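Local structure of positive phenol-degradative gene regulator (Ralstonia sp. E2, 5FRV) at residues 107-112 with 129-134; 125-130 with 184-189. The protein probably activates transcription of phenol-degradation genes as a sigma-54-dependent, ATP-binding regulator, of which this chain is the N-terminal, p-cresol-binding sensory part. All coordinates share one frame; numbering follows the deposited sequence.

In the fold
From the N terminus the chain runs through a three-stranded sheet and several helices before strand 109-118 opens the four-stranded antiparallel sheet. Contact 1 (107-112 with 129-134) closes the first loop, a beta hairpin with strand 123-131. Contact 2 (125-130 with 184-189) starts on that second strand, at residues enclosed by the hairpin, and closes a longer excursion through helices 134-143 and 152-166 and strand 170-176. The two loops therefore overlap, sharing Leu129 and Trp130, and strand 123-131 is bonded along both margins. The centres of the two contacts are about 9 Å apart. Both border the p-cresol, and contact 2 adds Cys185 of the zinc site.

Contact 1 of 2, residues 107-112 with 129-134; sequences VVRVTP and LWEDSF. With PCR (p-cresol), chain D.
Backbone hydrogen bonds join Arg109 with Glu131 and Thr111 with Leu129, two in each pair, among them Leu129 N to Thr111 O at 2.7 Å. Val110 and Trp130 form the non-hydrogen-bonded pair between them. Beyond the strands, Phe134 N at the start of helix 134-143 donates a nearly straight bond to Val107 O (2.9 Å, 175° at the hydrogen).

The face bearing Arg109, Thr111, Leu129 and Glu131 carries the polar side-chain contacts. The extended Arg109 lies alongside Glu131, and its NE makes a long salt bridge to Glu131 OE1 (3.8 Å), the guanidinium and carboxylate planes nearly perpendicular. A water lies between Glu131 OE1 (2.8 Å) and Arg109 O.

Apolar contacts lie on the face of Val110 and Trp130, joined by Val108 from the loop before the strand. With chi1 at 59°, Val108 CG2 stands anti to the backbone N and packs on Trp130 CB (3.5 Å), while CG1 sits over the indole's five-membered ring, 4.2 Å from its centroid. Val110 runs alongside Trp130, with CG2 approaching p-cresol OH at 3.4 Å.

Around the ligand, Trp130 NE1 donates to p-cresol OH (2.9 Å), which is also bonded to His102. Asp132 O accepts a hydrogen bond from Arg38 of the second subunit, and Arg109 NH1 makes a weak one to Lys28 O there. The arrangement is an antiparallel beta hairpin whose Val110 and Trp130 face lines one side of the p-cresol pocket.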
ATOM      1  N   VAL A 107      -0.375 -10.007   1.794  1.00 24.17           N
ATOM      2  CA  VAL A 107       0.991  -9.876   1.315  1.00 26.46           C
ATOM      3  C   VAL A 107       1.502 -11.241   0.814  1.00 27.16           C
ATOM      4  O   VAL A 107       2.151 -11.341  -0.237  1.00 25.40           O
ATOM      5  CB  VAL A 107       1.870  -9.270   2.442  1.00 27.08           C
ATOM      6  CG1 VAL A 107       3.358  -9.367   2.142  1.00 24.09           C
ATOM      7  CG2 VAL A 107       1.460  -7.792   2.690  1.00 19.30           C
ATOM      8  N   VAL A 108       1.155 -12.292   1.549  1.00 27.11           N
ATOM      9  CA  VAL A 108       1.688 -13.633   1.321  1.00 33.57           C
ATOM     10  C   VAL A 108       0.929 -14.600   2.228  1.00 35.60           C
ATOM     11  O   VAL A 108       0.375 -14.196   3.256  1.00 34.90           O
ATOM     12  CB  VAL A 108       3.236 -13.716   1.585  1.00 30.47           C
ATOM     13  CG1 VAL A 108       3.595 -13.321   3.021  1.00 30.57           C
ATOM     14  CG2 VAL A 108       3.801 -15.118   1.278  1.00 33.33           C
ATOM     15  N   ARG A 109       0.865 -15.867   1.829  1.00 34.77           N
ATOM     16  CA  ARG A 109       0.357 -16.914   2.704  1.00 35.18           C
ATOM     17  C   ARG A 109       1.538 -17.528   3.430  1.00 37.89           C
ATOM     18  O   ARG A 109       2.479 -18.028   2.807  1.00 37.36           O
ATOM     19  CB  ARG A 109      -0.407 -17.986   1.924  1.00 42.57           C
ATOM     20  CG  ARG A 109      -0.816 -19.160   2.799  1.00 43.18           C
ATOM     21  CD  ARG A 109      -1.340 -20.346   1.994  1.00 46.77           C
ATOM     22  NE  ARG A 109      -1.609 -21.475   2.883  1.00 52.84           N
ATOM     23  CZ  ARG A 109      -2.735 -21.630   3.575  1.00 52.61           C
ATOM     24  NH1 ARG A 109      -3.711 -20.735   3.465  1.00 55.12           N
ATOM     25  NH2 ARG A 109      -2.892 -22.682   4.372  1.00 49.80           N
ATOM     26  N   VAL A 110       1.498 -17.474   4.751  1.00 37.78           N
ATOM     27  CA  VAL A 110       2.648 -17.881   5.546  1.00 35.31           C
ATOM     28  C   VAL A 110       2.349 -19.178   6.258  1.00 37.10           C
ATOM     29  O   VAL A 110       1.282 -19.338   6.855  1.00 39.48           O
ATOM     30  CB  VAL A 110       3.023 -16.811   6.564  1.00 31.41           C
ATOM     31  CG1 VAL A 110       4.371 -17.146   7.234  1.00 33.81           C
ATOM     32  CG2 VAL A 110       3.073 -15.454   5.881  1.00 32.02           C
ATOM     33  N   THR A 111       3.283 -20.116   6.166  1.00 38.50           N
ATOM     34  CA  THR A 111       3.211 -21.335   6.966  1.00 38.69           C
ATOM     35  C   THR A 111       4.486 -21.524   7.776  1.00 37.63           C
ATOM     36  O   THR A 111       5.565 -21.727   7.204  1.00 37.97           O
ATOM     37  CB  THR A 111       2.977 -22.572   6.088  1.00 41.46           C
ATOM     38  OG1 THR A 111       1.834 -22.342   5.257  1.00 37.46           O
ATOM     39  CG2 THR A 111       2.740 -23.809   6.955  1.00 40.24           C
ATOM     40  N   PRO A 112       4.372 -21.443   9.112  1.00 37.16           N
ATOM     41  CA  PRO A 112       5.506 -21.711   9.997  1.00 40.04           C
ATOM     42  C   PRO A 112       5.992 -23.141   9.791  1.00 40.58           C
ATOM     43  O   PRO A 112       5.167 -24.057   9.770  1.00 42.72           O
ATOM     44  CB  PRO A 112       4.919 -21.518  11.401  1.00 41.10           C
ATOM     45  CG  PRO A 112       3.682 -20.695  11.201  1.00 40.62           C
ATOM     46  CD  PRO A 112       3.147 -21.135   9.869  1.00 41.79           C
ATOM     47  N   LEU A 129       7.451 -21.075   5.388  1.00 36.38           N
ATOM     48  CA  LEU A 129       7.037 -21.182   3.991  1.00 33.74           C
ATOM     49  C   LEU A 129       6.191 -19.973   3.582  1.00 35.86           C
ATOM     50  O   LEU A 129       5.307 -19.532   4.332  1.00 33.61           O
ATOM     51  CB  LEU A 129       6.237 -22.461   3.761  1.00 36.01           C
ATOM     52  CG  LEU A 129       5.714 -22.673   2.335  1.00 43.96           C
ATOM     53  CD1 LEU A 129       6.868 -22.974   1.374  1.00 44.90           C
ATOM     54  CD2 LEU A 129       4.661 -23.776   2.271  1.00 47.37           C
ATOM     55  N   TRP A 130       6.475 -19.457   2.392  1.00 31.32           N
ATOM     56  CA  TRP A 130       5.736 -18.351   1.787  1.00 30.78           C
ATOM     57  C   TRP A 130       5.070 -18.774   0.477  1.00 35.67           C
ATOM     58  O   TRP A 130       5.749 -18.967  -0.530  1.00 35.98           O
ATOM     59  CB  TRP A 130       6.673 -17.178   1.511  1.00 29.22           C
ATOM     60  CG  TRP A 130       6.908 -16.241   2.665  1.00 29.59           C
ATOM     61  CD1 TRP A 130       6.251 -16.219   3.858  1.00 28.78           C
ATOM     62  CD2 TRP A 130       7.875 -15.179   2.717  1.00 25.35           C
ATOM     63  NE1 TRP A 130       6.747 -15.204   4.653  1.00 28.70           N
ATOM     64  CE2 TRP A 130       7.743 -14.553   3.968  1.00 29.06           C
ATOM     65  CE3 TRP A 130       8.823 -14.685   1.816  1.00 24.80           C
ATOM     66  CZ2 TRP A 130       8.526 -13.467   4.340  1.00 23.00           C
ATOM     67  CZ3 TRP A 130       9.623 -13.620   2.203  1.00 23.32           C
ATOM     68  CH2 TRP A 130       9.458 -13.018   3.447  1.00 23.27           C
ATOM     69  N   GLU A 131       3.748 -18.895   0.474  1.00 33.47           N
ATOM     70  CA  GLU A 131       3.046 -19.158  -0.785  1.00 38.63           C
ATOM     71  C   GLU A 131       2.290 -17.925  -1.278  1.00 39.20           C
ATOM     72  O   GLU A 131       1.707 -17.188  -0.482  1.00 35.95           O
ATOM     73  CB  GLU A 131       2.098 -20.341  -0.613  1.00 40.72           C
ATOM     74  CG  GLU A 131       2.827 -21.645  -0.275  1.00 41.97           C
ATOM     75  CD  GLU A 131       1.876 -22.785   0.058  1.00 52.65           C
ATOM     76  OE1 GLU A 131       1.475 -22.895   1.241  1.00 55.63           O
ATOM     77  OE2 GLU A 131       1.519 -23.562  -0.861  1.00 58.37           O
ATOM     78  N   ASP A 132       2.330 -17.707  -2.591  1.00 39.96           N
ATOM     79  CA  ASP A 132       1.644 -16.585  -3.251  1.00 41.30           C
ATOM     80  C   ASP A 132       2.167 -15.211  -2.805  1.00 38.13           C
ATOM     81  O   ASP A 132       1.385 -14.264  -2.654  1.00 37.46           O
ATOM     82  CB  ASP A 132       0.132 -16.656  -3.007  1.00 41.07           C
ATOM     83  CG  ASP A 132      -0.431 -18.046  -3.241  1.00 50.11           C
ATOM     84  OD1 ASP A 132      -0.476 -18.483  -4.414  1.00 50.37           O
ATOM     85  OD2 ASP A 132      -0.816 -18.708  -2.248  1.00 53.28           O
ATOM     86  N   SER A 133       3.481 -15.108  -2.612  1.00 33.46           N
ATOM     87  CA  SER A 133       4.107 -13.826  -2.306  1.00 34.02           C
ATOM     88  C   SER A 133       3.706 -12.796  -3.360  1.00 36.27           C
ATOM     89  O   SER A 133       3.994 -12.984  -4.545  1.00 28.93           O
ATOM     90  CB  SER A 133       5.626 -13.959  -2.261  1.00 29.94           C
ATOM     91  OG  SER A 133       6.036 -14.931  -1.301  1.00 32.00           O
ATOM     92  N   PHE A 134       3.045 -11.714  -2.948  1.00 29.48           N
ATOM     93  CA  PHE A 134       2.709 -10.687  -3.918  1.00 26.74           C
ATOM     94  C   PHE A 134       3.982 -10.108  -4.504  1.00 26.97           C
ATOM     95  O   PHE A 134       4.046  -9.773  -5.679  1.00 26.39           O
ATOM     96  CB  PHE A 134       1.864  -9.568  -3.292  1.00 28.32           C
ATOM     97  CG  PHE A 134       2.671  -8.393  -2.794  1.00 28.12           C
ATOM     98  CD1 PHE A 134       3.180  -8.382  -1.509  1.00 28.95           C
ATOM     99  CD2 PHE A 134       2.917  -7.298  -3.618  1.00 29.58           C
ATOM    100  CE1 PHE A 134       3.919  -7.310  -1.054  1.00 27.35           C
ATOM    101  CE2 PHE A 134       3.663  -6.235  -3.181  1.00 31.10           C
ATOM    102  CZ  PHE A 134       4.163  -6.233  -1.893  1.00 27.89           C
TER
HETATM  103  CB  PCR D1210       7.445 -13.942  12.169  1.00 26.72           C
HETATM  104  CG  PCR D1210       6.991 -13.812  10.730  1.00 27.73           C
HETATM  105  CD1 PCR D1210       6.206 -12.739  10.344  1.00 30.46           C
HETATM  106  CE1 PCR D1210       5.784 -12.637   9.031  1.00 25.14           C
HETATM  107  CD2 PCR D1210       7.358 -14.781   9.807  1.00 27.82           C
HETATM  108  CE2 PCR D1210       6.939 -14.684   8.499  1.00 26.90           C
HETATM  109  CZ  PCR D1210       6.152 -13.610   8.113  1.00 29.92           C
HETATM  110  OH  PCR D1210       5.723 -13.494   6.792  1.00 28.61           O
HETATM  111  O   HOH W   1       2.445 -21.124   3.204  1.00 36.10           O

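Contact 2 of 2, residues 125-130 with 184-189; sequences HGEFLW and HCRILG. With ZN (zinc ion), chain C; PCR (p-cresol), chain D.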
ATOM      1  N   HIS A 125      14.924 -19.227  16.675  1.00 31.70           N
ATOM      2  CA  HIS A 125      15.266 -19.855  15.421  1.00 34.70           C
ATOM      3  C   HIS A 125      13.992 -20.189  14.695  1.00 31.31           C
ATOM      4  O   HIS A 125      13.185 -20.966  15.198  1.00 38.34           O
ATOM      5  CB  HIS A 125      16.101 -21.110  15.648  1.00 38.15           C
ATOM      6  CG  HIS A 125      16.656 -21.671  14.385  1.00 33.03           C
ATOM      7  ND1 HIS A 125      17.907 -21.336  13.915  1.00 34.28           N
ATOM      8  CD2 HIS A 125      16.108 -22.495  13.462  1.00 30.81           C
ATOM      9  CE1 HIS A 125      18.116 -21.955  12.765  1.00 34.89           C
ATOM     10  NE2 HIS A 125      17.043 -22.669  12.473  1.00 36.58           N
ATOM     11  N   GLY A 126      13.790 -19.589  13.527  1.00 32.01           N
ATOM     12  CA  GLY A 126      12.527 -19.761  12.828  1.00 27.76           C
ATOM     13  C   GLY A 126      12.627 -19.892  11.321  1.00 33.89           C
ATOM     14  O   GLY A 126      13.385 -19.168  10.674  1.00 34.60           O
ATOM     15  N   GLU A 127      11.847 -20.830  10.779  1.00 36.77           N
ATOM     16  CA  GLU A 127      11.813 -21.150   9.352  1.00 37.09           C
ATOM     17  C   GLU A 127      10.367 -21.099   8.911  1.00 32.20           C
ATOM     18  O   GLU A 127       9.493 -21.619   9.603  1.00 33.37           O
ATOM     19  CB  GLU A 127      12.387 -22.548   9.054  1.00 43.89           C
ATOM     20  CG  GLU A 127      13.867 -22.758   9.388  1.00 46.67           C
ATOM     21  CD  GLU A 127      14.358 -24.176   9.038  1.00 57.94           C
ATOM     22  OE1 GLU A 127      13.522 -25.015   8.621  1.00 57.95           O
ATOM     23  OE2 GLU A 127      15.578 -24.448   9.192  1.00 53.81           O
ATOM     24  N   PHE A 128      10.110 -20.485   7.762  1.00 33.03           N
ATOM     25  CA  PHE A 128       8.737 -20.318   7.280  1.00 32.98           C
ATOM     26  C   PHE A 128       8.614 -20.551   5.783  1.00 34.72           C
ATOM     27  O   PHE A 128       9.536 -20.239   5.020  1.00 32.19           O
ATOM     28  CB  PHE A 128       8.210 -18.906   7.592  1.00 32.58           C
ATOM     29  CG  PHE A 128       8.316 -18.523   9.045  1.00 29.14           C
ATOM     30  CD1 PHE A 128       9.516 -18.094   9.574  1.00 29.23           C
ATOM     31  CD2 PHE A 128       7.208 -18.573   9.868  1.00 31.50           C
ATOM     32  CE1 PHE A 128       9.618 -17.755  10.903  1.00 29.49           C
ATOM     33  CE2 PHE A 128       7.308 -18.229  11.202  1.00 27.80           C
ATOM     34  CZ  PHE A 128       8.509 -17.823  11.713  1.00 28.46           C
ATOM     35  N   LEU A 129       7.451 -21.075   5.388  1.00 36.38           N
ATOM     36  CA  LEU A 129       7.037 -21.182   3.991  1.00 33.74           C
ATOM     37  C   LEU A 129       6.191 -19.973   3.582  1.00 35.86           C
ATOM     38  O   LEU A 129       5.307 -19.532   4.332  1.00 33.61           O
ATOM     39  CB  LEU A 129       6.237 -22.461   3.761  1.00 36.01           C
ATOM     40  CG  LEU A 129       5.714 -22.673   2.335  1.00 43.96           C
ATOM     41  CD1 LEU A 129       6.868 -22.974   1.374  1.00 44.90           C
ATOM     42  CD2 LEU A 129       4.661 -23.776   2.271  1.00 47.37           C
ATOM     43  N   TRP A 130       6.475 -19.457   2.392  1.00 31.32           N
ATOM     44  CA  TRP A 130       5.736 -18.351   1.787  1.00 30.78           C
ATOM     45  C   TRP A 130       5.070 -18.774   0.477  1.00 35.67           C
ATOM     46  O   TRP A 130       5.749 -18.967  -0.530  1.00 35.98           O
ATOM     47  CB  TRP A 130       6.673 -17.178   1.511  1.00 29.22           C
ATOM     48  CG  TRP A 130       6.908 -16.241   2.665  1.00 29.59           C
ATOM     49  CD1 TRP A 130       6.251 -16.219   3.858  1.00 28.78           C
ATOM     50  CD2 TRP A 130       7.875 -15.179   2.717  1.00 25.35           C
ATOM     51  NE1 TRP A 130       6.747 -15.204   4.653  1.00 28.70           N
ATOM     52  CE2 TRP A 130       7.743 -14.553   3.968  1.00 29.06           C
ATOM     53  CE3 TRP A 130       8.823 -14.685   1.816  1.00 24.80           C
ATOM     54  CZ2 TRP A 130       8.526 -13.467   4.340  1.00 23.00           C
ATOM     55  CZ3 TRP A 130       9.623 -13.620   2.203  1.00 23.32           C
ATOM     56  CH2 TRP A 130       9.458 -13.018   3.447  1.00 23.27           C
ATOM     57  N   HIS A 184       7.935 -21.630  -4.591  1.00 51.33           N
ATOM     58  CA  HIS A 184       7.482 -20.832  -3.464  1.00 47.82           C
ATOM     59  C   HIS A 184       8.683 -20.121  -2.866  1.00 47.89           C
ATOM     60  O   HIS A 184       9.806 -20.290  -3.351  1.00 46.67           O
ATOM     61  CB  HIS A 184       6.775 -21.709  -2.425  1.00 48.50           C
ATOM     62  CG  HIS A 184       7.514 -22.969  -2.092  1.00 50.96           C
ATOM     63  ND1 HIS A 184       8.772 -22.970  -1.525  1.00 56.82           N
ATOM     64  CD2 HIS A 184       7.172 -24.271  -2.249  1.00 52.86           C
ATOM     65  CE1 HIS A 184       9.172 -24.217  -1.344  1.00 54.41           C
ATOM     66  NE2 HIS A 184       8.219 -25.026  -1.776  1.00 55.45           N
ATOM     67  N   CYS A 185       8.451 -19.309  -1.834  1.00 44.58           N
ATOM     68  CA  CYS A 185       9.549 -18.686  -1.101  1.00 39.54           C
ATOM     69  C   CYS A 185       9.702 -19.425   0.211  1.00 35.41           C
ATOM     70  O   CYS A 185       8.777 -20.093   0.662  1.00 39.37           O
ATOM     71  CB  CYS A 185       9.300 -17.187  -0.847  1.00 38.76           C
ATOM     72  SG  CYS A 185       8.978 -16.148  -2.301  1.00 37.41           S
ATOM     73  N   ARG A 186      10.874 -19.313   0.817  1.00 38.54           N
ATOM     74  CA  ARG A 186      11.151 -19.965   2.091  1.00 38.06           C
ATOM     75  C   ARG A 186      12.242 -19.194   2.813  1.00 36.16           C
ATOM     76  O   ARG A 186      13.266 -18.832   2.227  1.00 34.21           O
ATOM     77  CB  ARG A 186      11.555 -21.416   1.874  1.00 43.39           C
ATOM     78  CG  ARG A 186      11.989 -22.160   3.099  1.00 41.46           C
ATOM     79  CD  ARG A 186      12.198 -23.626   2.745  1.00 51.56           C
ATOM     80  NE  ARG A 186      12.997 -24.332   3.741  1.00 57.23           N
ATOM     81  CZ  ARG A 186      14.326 -24.367   3.732  1.00 57.26           C
ATOM     82  NH1 ARG A 186      14.997 -23.722   2.784  1.00 52.56           N
ATOM     83  NH2 ARG A 186      14.983 -25.039   4.674  1.00 58.72           N
ATOM     84  N   ILE A 187      12.015 -18.930   4.095  1.00 36.88           N
ATOM     85  CA  ILE A 187      12.846 -17.981   4.811  1.00 33.22           C
ATOM     86  C   ILE A 187      13.398 -18.547   6.128  1.00 29.31           C
ATOM     87  O   ILE A 187      12.879 -19.516   6.686  1.00 28.46           O
ATOM     88  CB  ILE A 187      12.062 -16.669   5.116  1.00 30.48           C
ATOM     89  CG1 ILE A 187      11.114 -16.875   6.305  1.00 28.22           C
ATOM     90  CG2 ILE A 187      11.304 -16.185   3.860  1.00 29.93           C
ATOM     91  CD1 ILE A 187      10.272 -15.652   6.673  1.00 28.62           C
ATOM     92  N   LEU A 188      14.461 -17.911   6.598  1.00 25.08           N
ATOM     93  CA  LEU A 188      15.085 -18.253   7.870  1.00 29.78           C
ATOM     94  C   LEU A 188      15.402 -17.007   8.670  1.00 30.39           C
ATOM     95  O   LEU A 188      16.051 -16.078   8.163  1.00 30.57           O
ATOM     96  CB  LEU A 188      16.374 -19.055   7.644  1.00 33.03           C
ATOM     97  CG  LEU A 188      17.209 -19.290   8.906  1.00 36.07           C
ATOM     98  CD1 LEU A 188      16.446 -20.187   9.869  1.00 34.04           C
ATOM     99  CD2 LEU A 188      18.600 -19.855   8.573  1.00 40.89           C
ATOM    100  N   GLY A 189      14.968 -16.986   9.927  1.00 30.39           N
ATOM    101  CA  GLY A 189      15.324 -15.893  10.810  1.00 26.61           C
ATOM    102  C   GLY A 189      16.069 -16.295  12.067  1.00 32.85           C
ATOM    103  O   GLY A 189      15.684 -17.244  12.758  1.00 33.39           O
TER
HETATM  104 ZN    ZN C1209      10.367 -14.452  -2.380  1.00 33.12          ZN
HETATM  105  CB  PCR D1210       7.445 -13.942  12.169  1.00 26.72           C
HETATM  106  CG  PCR D1210       6.991 -13.812  10.730  1.00 27.73           C
HETATM  107  CD1 PCR D1210       6.206 -12.739  10.344  1.00 30.46           C
HETATM  108  CE1 PCR D1210       5.784 -12.637   9.031  1.00 25.14           C
HETATM  109  CD2 PCR D1210       7.358 -14.781   9.807  1.00 27.82           C
HETATM  110  CE2 PCR D1210       6.939 -14.684   8.499  1.00 26.90           C
HETATM  111  CZ  PCR D1210       6.152 -13.610   8.113  1.00 29.92           C
HETATM  112  OH  PCR D1210       5.723 -13.494   6.792  1.00 28.61           O
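Ile187 lies across Trp130 and beside Phe128, at the centre of an antiparallel pairing in the four-stranded sheet of this HNOX-like sensory domain. Its CG2 rests over the six-membered ring of the indole, a CH-pi contact of 3.5 Å to the centroid and 10° off the normal. CG1 packs against Phe128 CB (3.8 Å). Chi1 of 78° sets CG1 between the backbone N and carbonyl carbon, placing it against Phe128 and carrying CD1 on to the indole's CZ2 and the ligand, while CG2 lies over the indole face.

p-Cresol belongs to the same shell. Its CD2 stands over the centre of the Phe128 ring, 3.7 Å from Phe128 CE2. The two rings are steeply inclined, so the CD2 side of the ligand points into the Phe128 face. Ile187 CD1 lies 3.9 Å from p-cresol CE2, so Ile187 touches Phe128, Trp130 and the ligand.

On the face bearing Leu129 and Arg186, Leu129 CD1 sits over the His184 imidazole, 3.5 Å from its centroid. Farther along, Leu188 CD1 meets Glu127 CG and also nears His125 NE2; the carboxylate of Glu127 and the guanidinium of Arg186 approach without forming a salt bridge.

The backbone holds these groups in register through paired hydrogen bonds at Gly126 with Gly189, Phe128 with Ile187 and Trp130 with Cys185. In the last pair, Trp130 N sits well above the carbonyl plane of Cys185. Strands 109-118 and 170-176 continue the sheet outward, and Ile155 of helix 152-166 touches both Trp130 and Ile187.

Cys185 links this wall to the zinc site completed by Cys151, Glu174 and Cys177: its CB packs on Trp130 CB (3.5 Å), while its SG binds the zinc ion at 2.2 Å.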